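PDB 6YQ4: tannase from Fusobacterium nucleatum subsp. nucleatum ATCC 25586, which acts as a tannase, probably hydrolysing gallotannins and so detoxifying them, and binds a magnesium ion. Local coordinates for residues K267-L279 / L288-K300. Sequence-based numbering, arbitrary orientation.
Sequences KLKTLFPIYLNSL and LLTLDKSGNGSFK
The carboxamide of N277 pairs with both backbone polar atoms of L291. OD1 of N277 accepts from L291 N at 3.0 Å on a lone pair; ND2 of N277 donates to L291 O, also at 3.0 Å and nearly straight at 173°. The second acceptor lies almost in the amide plane, so the two bonds together fix the rotation of the group. One turn earlier, the P273 ring presses CB against L291 CB (3.8 Å), the two side chains crossing at about a right angle. L276 sends CD1 over the centre of the F299 ring, 3.2 Å from its centroid, a CH-pi contact 2° off the normal; CG anti to the backbone N (chi1 -178°) directs the branch there. Helix 259-279 is thereby joined to the loop leading into helix 298-316, in a region apart from the central sheet of this probable alpha/beta-hydrolase fold. F299 CE2 lies at the edge of the F272 ring, near its plane, 3.9 Å from F272 CE2. L291 CD1 approaches F272 CD2 obliquely at 3.6 Å. I454 of helix 450-461 touches F272 and L276, while W221 packs against the F272 ring. Waters bridge L276 O to L289 O and K269 NZ to S294 O.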
ATOM      1  N   LYS A 267     -15.953 -17.628 -13.507  1.00 34.94           N
ATOM      2  CA  LYS A 267     -15.671 -16.786 -14.664  1.00 35.18           C
ATOM      3  C   LYS A 267     -14.473 -15.881 -14.413  1.00 37.10           C
ATOM      4  O   LYS A 267     -13.626 -15.712 -15.299  1.00 43.93           O
ATOM      5  CB  LYS A 267     -16.917 -15.973 -15.024  1.00 46.09           C
ATOM      6  CG  LYS A 267     -16.933 -15.303 -16.408  1.00 59.54           C
ATOM      7  CD  LYS A 267     -16.591 -16.244 -17.572  1.00 66.00           C
ATOM      8  CE  LYS A 267     -17.766 -17.113 -18.003  1.00 74.65           C
ATOM      9  NZ  LYS A 267     -17.314 -18.186 -18.949  1.00 81.30           N
ATOM     10  N   LEU A 268     -14.364 -15.314 -13.205  1.00 33.71           N
ATOM     11  CA  LEU A 268     -13.237 -14.435 -12.897  1.00 29.23           C
ATOM     12  C   LEU A 268     -11.903 -15.170 -12.960  1.00 30.73           C
ATOM     13  O   LEU A 268     -10.903 -14.603 -13.424  1.00 28.23           O
ATOM     14  CB  LEU A 268     -13.409 -13.818 -11.517  1.00 25.49           C
ATOM     15  CG  LEU A 268     -14.351 -12.627 -11.457  1.00 29.92           C
ATOM     16  CD1 LEU A 268     -14.705 -12.260 -10.003  1.00 27.13           C
ATOM     17  CD2 LEU A 268     -13.739 -11.476 -12.211  1.00 25.58           C
ATOM     18  N   LYS A 269     -11.858 -16.415 -12.468  1.00 29.57           N
ATOM     19  CA  LYS A 269     -10.620 -17.191 -12.534  1.00 28.08           C
ATOM     20  C   LYS A 269     -10.156 -17.339 -13.969  1.00 26.93           C
ATOM     21  O   LYS A 269      -8.997 -17.064 -14.295  1.00 30.59           O
ATOM     22  CB  LYS A 269     -10.812 -18.570 -11.914  1.00 24.95           C
ATOM     23  CG  LYS A 269      -9.518 -19.369 -11.905  1.00 25.46           C
ATOM     24  CD  LYS A 269      -9.730 -20.819 -11.554  1.00 26.94           C
ATOM     25  CE  LYS A 269      -8.416 -21.497 -11.209  1.00 27.34           C
ATOM     26  NZ  LYS A 269      -8.550 -22.970 -10.890  1.00 31.76           N
ATOM     27  N   THR A 270     -11.063 -17.776 -14.838  1.00 27.55           N
ATOM     28  CA  THR A 270     -10.887 -17.898 -16.278  1.00 31.10           C
ATOM     29  C   THR A 270     -10.158 -16.715 -16.911  1.00 33.54           C
ATOM     30  O   THR A 270      -9.426 -16.900 -17.886  1.00 37.06           O
ATOM     31  CB  THR A 270     -12.273 -18.097 -16.898  1.00 31.52           C
ATOM     32  OG1 THR A 270     -12.651 -19.468 -16.762  1.00 43.19           O
ATOM     33  CG2 THR A 270     -12.321 -17.711 -18.344  1.00 33.65           C
ATOM     34  N   LEU A 271     -10.321 -15.509 -16.339  1.00 37.74           N
ATOM     35  CA  LEU A 271      -9.815 -14.261 -16.912  1.00 35.65           C
ATOM     36  C   LEU A 271      -8.391 -13.895 -16.482  1.00 33.90           C
ATOM     37  O   LEU A 271      -7.764 -13.050 -17.132  1.00 33.94           O
ATOM     38  CB  LEU A 271     -10.747 -13.108 -16.538  1.00 39.17           C
ATOM     39  CG  LEU A 271     -11.906 -12.803 -17.499  1.00 44.64           C
ATOM     40  CD1 LEU A 271     -12.745 -14.029 -17.798  1.00 46.72           C
ATOM     41  CD2 LEU A 271     -12.763 -11.715 -16.921  1.00 41.33           C
ATOM     42  N   PHE A 272      -7.869 -14.478 -15.411  1.00 24.20           N
ATOM     43  CA  PHE A 272      -6.544 -14.085 -14.938  1.00 28.09           C
ATOM     44  C   PHE A 272      -5.391 -14.504 -15.870  1.00 31.33           C
ATOM     45  O   PHE A 272      -4.476 -13.700 -16.090  1.00 32.32           O
ATOM     46  CB  PHE A 272      -6.314 -14.646 -13.535  1.00 25.93           C
ATOM     47  CG  PHE A 272      -5.042 -14.165 -12.883  1.00 24.69           C
ATOM     48  CD1 PHE A 272      -4.841 -12.807 -12.622  1.00 19.56           C
ATOM     49  CD2 PHE A 272      -4.038 -15.077 -12.532  1.00 21.36           C
ATOM     50  CE1 PHE A 272      -3.658 -12.367 -12.010  1.00 18.79           C
ATOM     51  CE2 PHE A 272      -2.864 -14.644 -11.917  1.00 20.44           C
ATOM     52  CZ  PHE A 272      -2.676 -13.287 -11.657  1.00 19.24           C
ATOM     53  N   PRO A 273      -5.386 -15.723 -16.439  1.00 26.03           N
ATOM     54  CA  PRO A 273      -4.282 -16.087 -17.347  1.00 31.82           C
ATOM     55  C   PRO A 273      -4.130 -15.167 -18.545  1.00 35.43           C
ATOM     56  O   PRO A 273      -2.997 -14.910 -18.974  1.00 37.04           O
ATOM     57  CB  PRO A 273      -4.640 -17.520 -17.773  1.00 33.03           C
ATOM     58  CG  PRO A 273      -5.435 -18.057 -16.625  1.00 28.70           C
ATOM     59  CD  PRO A 273      -6.280 -16.878 -16.205  1.00 28.97           C
ATOM     60  N   ILE A 274      -5.233 -14.678 -19.117  1.00 35.73           N
ATOM     61  CA  ILE A 274      -5.116 -13.738 -20.225  1.00 35.67           C
ATOM     62  C   ILE A 274      -4.387 -12.487 -19.761  1.00 32.43           C
ATOM     63  O   ILE A 274      -3.578 -11.908 -20.499  1.00 35.56           O
ATOM     64  CB  ILE A 274      -6.499 -13.394 -20.813  1.00 43.20           C
ATOM     65  CG1 ILE A 274      -7.475 -14.587 -20.711  1.00 47.73           C
ATOM     66  CG2 ILE A 274      -6.335 -12.917 -22.247  1.00 35.43           C
ATOM     67  CD1 ILE A 274      -8.943 -14.291 -21.134  1.00 39.33           C
ATOM     68  N   TYR A 275      -4.634 -12.063 -18.522  1.00 27.13           N
ATOM     69  CA  TYR A 275      -4.007 -10.834 -18.061  1.00 27.96           C
ATOM     70  C   TYR A 275      -2.555 -11.074 -17.676  1.00 29.24           C
ATOM     71  O   TYR A 275      -1.659 -10.355 -18.126  1.00 24.04           O
ATOM     72  CB  TYR A 275      -4.769 -10.226 -16.891  1.00 22.74           C
ATOM     73  CG  TYR A 275      -3.940  -9.171 -16.163  1.00 31.48           C
ATOM     74  CD1 TYR A 275      -3.591  -7.962 -16.790  1.00 27.58           C
ATOM     75  CD2 TYR A 275      -3.473  -9.396 -14.862  1.00 23.52           C
ATOM     76  CE1 TYR A 275      -2.832  -7.000 -16.128  1.00 20.39           C
ATOM     77  CE2 TYR A 275      -2.706  -8.454 -14.197  1.00 18.73           C
ATOM     78  CZ  TYR A 275      -2.390  -7.260 -14.824  1.00 29.14           C
ATOM     79  OH  TYR A 275      -1.608  -6.354 -14.145  1.00 22.31           O
ATOM     80  N   LEU A 276      -2.307 -12.088 -16.850  1.00 28.92           N
ATOM     81  CA  LEU A 276      -0.948 -12.358 -16.412  1.00 26.77           C
ATOM     82  C   LEU A 276      -0.005 -12.584 -17.591  1.00 31.34           C
ATOM     83  O   LEU A 276       1.107 -12.047 -17.604  1.00 35.59           O
ATOM     84  CB  LEU A 276      -0.925 -13.555 -15.473  1.00 30.92           C
ATOM     85  CG  LEU A 276       0.513 -13.764 -14.995  1.00 34.32           C
ATOM     86  CD1 LEU A 276       0.571 -13.604 -13.481  1.00 35.27           C
ATOM     87  CD2 LEU A 276       1.090 -15.116 -15.461  1.00 30.02           C
ATOM     88  N   ASN A 277      -0.439 -13.335 -18.614  1.00 29.60           N
ATOM     89  CA  ASN A 277       0.451 -13.565 -19.754  1.00 35.20           C
ATOM     90  C   ASN A 277       0.731 -12.291 -20.526  1.00 30.72           C
ATOM     91  O   ASN A 277       1.739 -12.218 -21.237  1.00 32.46           O
ATOM     92  CB  ASN A 277      -0.129 -14.603 -20.699  1.00 31.24           C
ATOM     93  CG  ASN A 277      -0.301 -15.920 -20.041  1.00 34.35           C
ATOM     94  OD1 ASN A 277       0.343 -16.192 -19.038  1.00 37.25           O
ATOM     95  ND2 ASN A 277      -1.194 -16.752 -20.573  1.00 35.48           N
ATOM     96  N   SER A 278      -0.159 -11.301 -20.439  1.00 31.89           N
ATOM     97  CA  SER A 278       0.030 -10.067 -21.197  1.00 30.25           C
ATOM     98  C   SER A 278       1.181  -9.238 -20.653  1.00 28.23           C
ATOM     99  O   SER A 278       1.724  -8.408 -21.381  1.00 29.54           O
ATOM    100  CB  SER A 278      -1.247  -9.219 -21.179  1.00 33.14           C
ATOM    101  OG  SER A 278      -1.449  -8.649 -19.876  1.00 31.59           O
ATOM    102  N   LEU A 279       1.531  -9.428 -19.381  1.00 32.51           N
ATOM    103  CA  LEU A 279       2.578  -8.661 -18.727  1.00 33.83           C
ATOM    104  C   LEU A 279       3.976  -9.133 -19.120  1.00 37.97           C
ATOM    105  O   LEU A 279       4.921  -8.339 -19.049  1.00 33.34           O
ATOM    106  CB  LEU A 279       2.397  -8.747 -17.197  1.00 41.25           C
ATOM    107  CG  LEU A 279       1.017  -8.449 -16.566  1.00 29.73           C
ATOM    108  CD1 LEU A 279       0.933  -8.822 -15.070  1.00 21.65           C
ATOM    109  CD2 LEU A 279       0.681  -6.997 -16.762  1.00 20.99           C
ATOM    110  N   LEU A 288       9.915 -17.034 -18.545  1.00 31.08           N
ATOM    111  CA  LEU A 288       8.620 -16.367 -18.580  1.00 32.61           C
ATOM    112  C   LEU A 288       7.665 -17.041 -17.615  1.00 35.71           C
ATOM    113  O   LEU A 288       7.559 -18.270 -17.582  1.00 34.73           O
ATOM    114  CB  LEU A 288       8.018 -16.396 -19.983  1.00 36.41           C
ATOM    115  CG  LEU A 288       8.515 -15.374 -21.007  1.00 42.65           C
ATOM    116  CD1 LEU A 288       8.489 -15.995 -22.382  1.00 40.86           C
ATOM    117  CD2 LEU A 288       7.684 -14.080 -20.965  1.00 39.93           C
ATOM    118  N   LEU A 289       6.973 -16.226 -16.834  1.00 28.41           N
ATOM    119  CA  LEU A 289       5.976 -16.703 -15.899  1.00 26.26           C
ATOM    120  C   LEU A 289       4.632 -16.608 -16.613  1.00 31.02           C
ATOM    121  O   LEU A 289       4.194 -15.517 -16.982  1.00 38.16           O
ATOM    122  CB  LEU A 289       6.041 -15.873 -14.615  1.00 27.67           C
ATOM    123  CG  LEU A 289       7.406 -16.005 -13.905  1.00 24.10           C
ATOM    124  CD1 LEU A 289       7.551 -15.044 -12.776  1.00 23.74           C
ATOM    125  CD2 LEU A 289       7.642 -17.416 -13.381  1.00 26.43           C
ATOM    126  N   THR A 290       4.006 -17.754 -16.864  1.00 27.09           N
ATOM    127  CA  THR A 290       2.759 -17.811 -17.607  1.00 32.43           C
ATOM    128  C   THR A 290       1.763 -18.741 -16.913  1.00 34.87           C
ATOM    129  O   THR A 290       2.079 -19.428 -15.930  1.00 30.55           O
ATOM    130  CB  THR A 290       2.998 -18.282 -19.042  1.00 37.15           C
ATOM    131  OG1 THR A 290       3.469 -19.637 -19.018  1.00 33.80           O
ATOM    132  CG2 THR A 290       4.015 -17.377 -19.733  1.00 34.02           C
ATOM    133  N   LEU A 291       0.548 -18.766 -17.460  1.00 30.47           N
ATOM    134  CA  LEU A 291      -0.507 -19.663 -17.026  1.00 26.27           C
ATOM    135  C   LEU A 291      -1.218 -20.209 -18.254  1.00 35.24           C
ATOM    136  O   LEU A 291      -1.480 -19.459 -19.202  1.00 32.93           O
ATOM    137  CB  LEU A 291      -1.511 -18.946 -16.103  1.00 24.67           C
ATOM    138  CG  LEU A 291      -0.974 -18.532 -14.730  1.00 23.58           C
ATOM    139  CD1 LEU A 291      -1.868 -17.482 -14.035  1.00 24.33           C
ATOM    140  CD2 LEU A 291      -0.761 -19.763 -13.848  1.00 24.17           C
ATOM    141  N   ASP A 292      -1.482 -21.525 -18.231  1.00 39.61           N
ATOM    142  CA  ASP A 292      -2.397 -22.215 -19.138  1.00 50.34           C
ATOM    143  C   ASP A 292      -3.841 -21.747 -18.930  1.00 52.49           C
ATOM    144  O   ASP A 292      -4.172 -21.035 -17.975  1.00 42.86           O
ATOM    145  CB  ASP A 292      -2.401 -23.733 -18.902  1.00 62.55           C
ATOM    146  CG  ASP A 292      -1.026 -24.375 -19.012  1.00 81.78           C
ATOM    147  OD1 ASP A 292      -0.145 -23.842 -19.728  1.00 90.04           O
ATOM    148  OD2 ASP A 292      -0.843 -25.451 -18.393  1.00 85.30           O
ATOM    149  N   LYS A 293      -4.723 -22.227 -19.817  1.00 55.61           N
ATOM    150  CA  LYS A 293      -6.144 -21.901 -19.711  1.00 52.27           C
ATOM    151  C   LYS A 293      -6.785 -22.565 -18.498  1.00 45.41           C
ATOM    152  O   LYS A 293      -7.754 -22.033 -17.947  1.00 39.47           O
ATOM    153  CB  LYS A 293      -6.879 -22.304 -20.994  1.00 52.68           C
ATOM    154  CG  LYS A 293      -6.558 -21.411 -22.182  1.00 59.40           C
ATOM    155  CD  LYS A 293      -7.819 -20.915 -22.890  1.00 64.60           C
ATOM    156  CE  LYS A 293      -7.467 -20.124 -24.155  1.00 63.97           C
ATOM    157  NZ  LYS A 293      -8.230 -20.598 -25.350  1.00 62.52           N
ATOM    158  N   SER A 294      -6.255 -23.718 -18.074  1.00 44.37           N
ATOM    159  CA  SER A 294      -6.640 -24.379 -16.832  1.00 37.17           C
ATOM    160  C   SER A 294      -6.144 -23.654 -15.584  1.00 32.50           C
ATOM    161  O   SER A 294      -6.503 -24.063 -14.474  1.00 39.56           O
ATOM    162  CB  SER A 294      -6.105 -25.812 -16.827  1.00 40.38           C
ATOM    163  OG  SER A 294      -4.705 -25.832 -16.578  1.00 46.83           O
ATOM    164  N   GLY A 295      -5.316 -22.615 -15.735  1.00 35.37           N
ATOM    165  CA  GLY A 295      -4.784 -21.852 -14.628  1.00 28.20           C
ATOM    166  C   GLY A 295      -3.501 -22.360 -13.992  1.00 33.35           C
ATOM    167  O   GLY A 295      -3.125 -21.848 -12.927  1.00 33.91           O
ATOM    168  N   ASN A 296      -2.813 -23.332 -14.596  1.00 39.98           N
ATOM    169  CA  ASN A 296      -1.505 -23.786 -14.126  1.00 41.37           C
ATOM    170  C   ASN A 296      -0.399 -23.299 -15.040  1.00 39.17           C
ATOM    171  O   ASN A 296      -0.642 -22.860 -16.164  1.00 47.27           O
ATOM    172  CB  ASN A 296      -1.433 -25.304 -14.046  1.00 40.86           C
ATOM    173  CG  ASN A 296      -2.473 -25.868 -13.126  1.00 40.00           C
ATOM    174  OD1 ASN A 296      -2.330 -25.813 -11.900  1.00 36.71           O
ATOM    175  ND2 ASN A 296      -3.534 -26.404 -13.705  1.00 33.95           N
ATOM    176  N   GLY A 297       0.830 -23.428 -14.556  1.00 38.33           N
ATOM    177  CA  GLY A 297       2.012 -23.090 -15.323  1.00 27.54           C
ATOM    178  C   GLY A 297       3.037 -22.453 -14.413  1.00 35.33           C
ATOM    179  O   GLY A 297       2.888 -22.458 -13.190  1.00 37.39           O
ATOM    180  N   SER A 298       4.073 -21.862 -15.010  1.00 31.74           N
ATOM    181  CA  SER A 298       5.231 -21.465 -14.216  1.00 28.55           C
ATOM    182  C   SER A 298       4.899 -20.383 -13.202  1.00 33.92           C
ATOM    183  O   SER A 298       5.565 -20.302 -12.159  1.00 36.91           O
ATOM    184  CB  SER A 298       6.357 -20.995 -15.126  1.00 28.42           C
ATOM    185  OG  SER A 298       5.866 -20.041 -16.049  1.00 40.81           O
ATOM    186  N   PHE A 299       3.896 -19.533 -13.478  1.00 26.74           N
ATOM    187  CA  PHE A 299       3.621 -18.453 -12.536  1.00 23.08           C
ATOM    188  C   PHE A 299       3.146 -19.005 -11.207  1.00 27.54           C
ATOM    189  O   PHE A 299       3.574 -18.527 -10.149  1.00 29.13           O
ATOM    190  CB  PHE A 299       2.591 -17.459 -13.072  1.00 25.20           C
ATOM    191  CG  PHE A 299       2.243 -16.373 -12.074  1.00 27.63           C
ATOM    192  CD1 PHE A 299       3.159 -15.373 -11.764  1.00 27.11           C
ATOM    193  CD2 PHE A 299       1.016 -16.377 -11.408  1.00 26.59           C
ATOM    194  CE1 PHE A 299       2.844 -14.363 -10.807  1.00 28.15           C
ATOM    195  CE2 PHE A 299       0.693 -15.378 -10.469  1.00 24.31           C
ATOM    196  CZ  PHE A 299       1.604 -14.372 -10.166  1.00 21.32           C
ATOM    197  N   LYS A 300       2.263 -20.012 -11.251  1.00 23.31           N
ATOM    198  CA  LYS A 300       1.818 -20.706 -10.043  1.00 26.20           C
ATOM    199  C   LYS A 300       2.978 -21.401  -9.333  1.00 33.11           C
ATOM    200  O   LYS A 300       3.027 -21.430  -8.095  1.00 34.83           O
ATOM    201  CB  LYS A 300       0.732 -21.723 -10.409  1.00 34.74           C
ATOM    202  CG  LYS A 300       0.397 -22.729  -9.298  1.00 40.97           C
ATOM    203  CD  LYS A 300      -0.840 -23.569  -9.618  1.00 32.76           C
ATOM    204  CE  LYS A 300      -2.063 -22.683  -9.847  1.00 38.30           C
ATOM    205  NZ  LYS A 300      -3.292 -23.478 -10.197  1.00 46.39           N
TER
HETATM  206  O   HOH W   1      -5.691 -24.236 -11.644  1.00 47.14           O
HETATM  207  O   HOH W   2      -8.826 -19.558 -18.975  1.00 29.03           O
HETATM  208  O   HOH W   3       3.658 -12.813 -17.600  1.00 22.21           O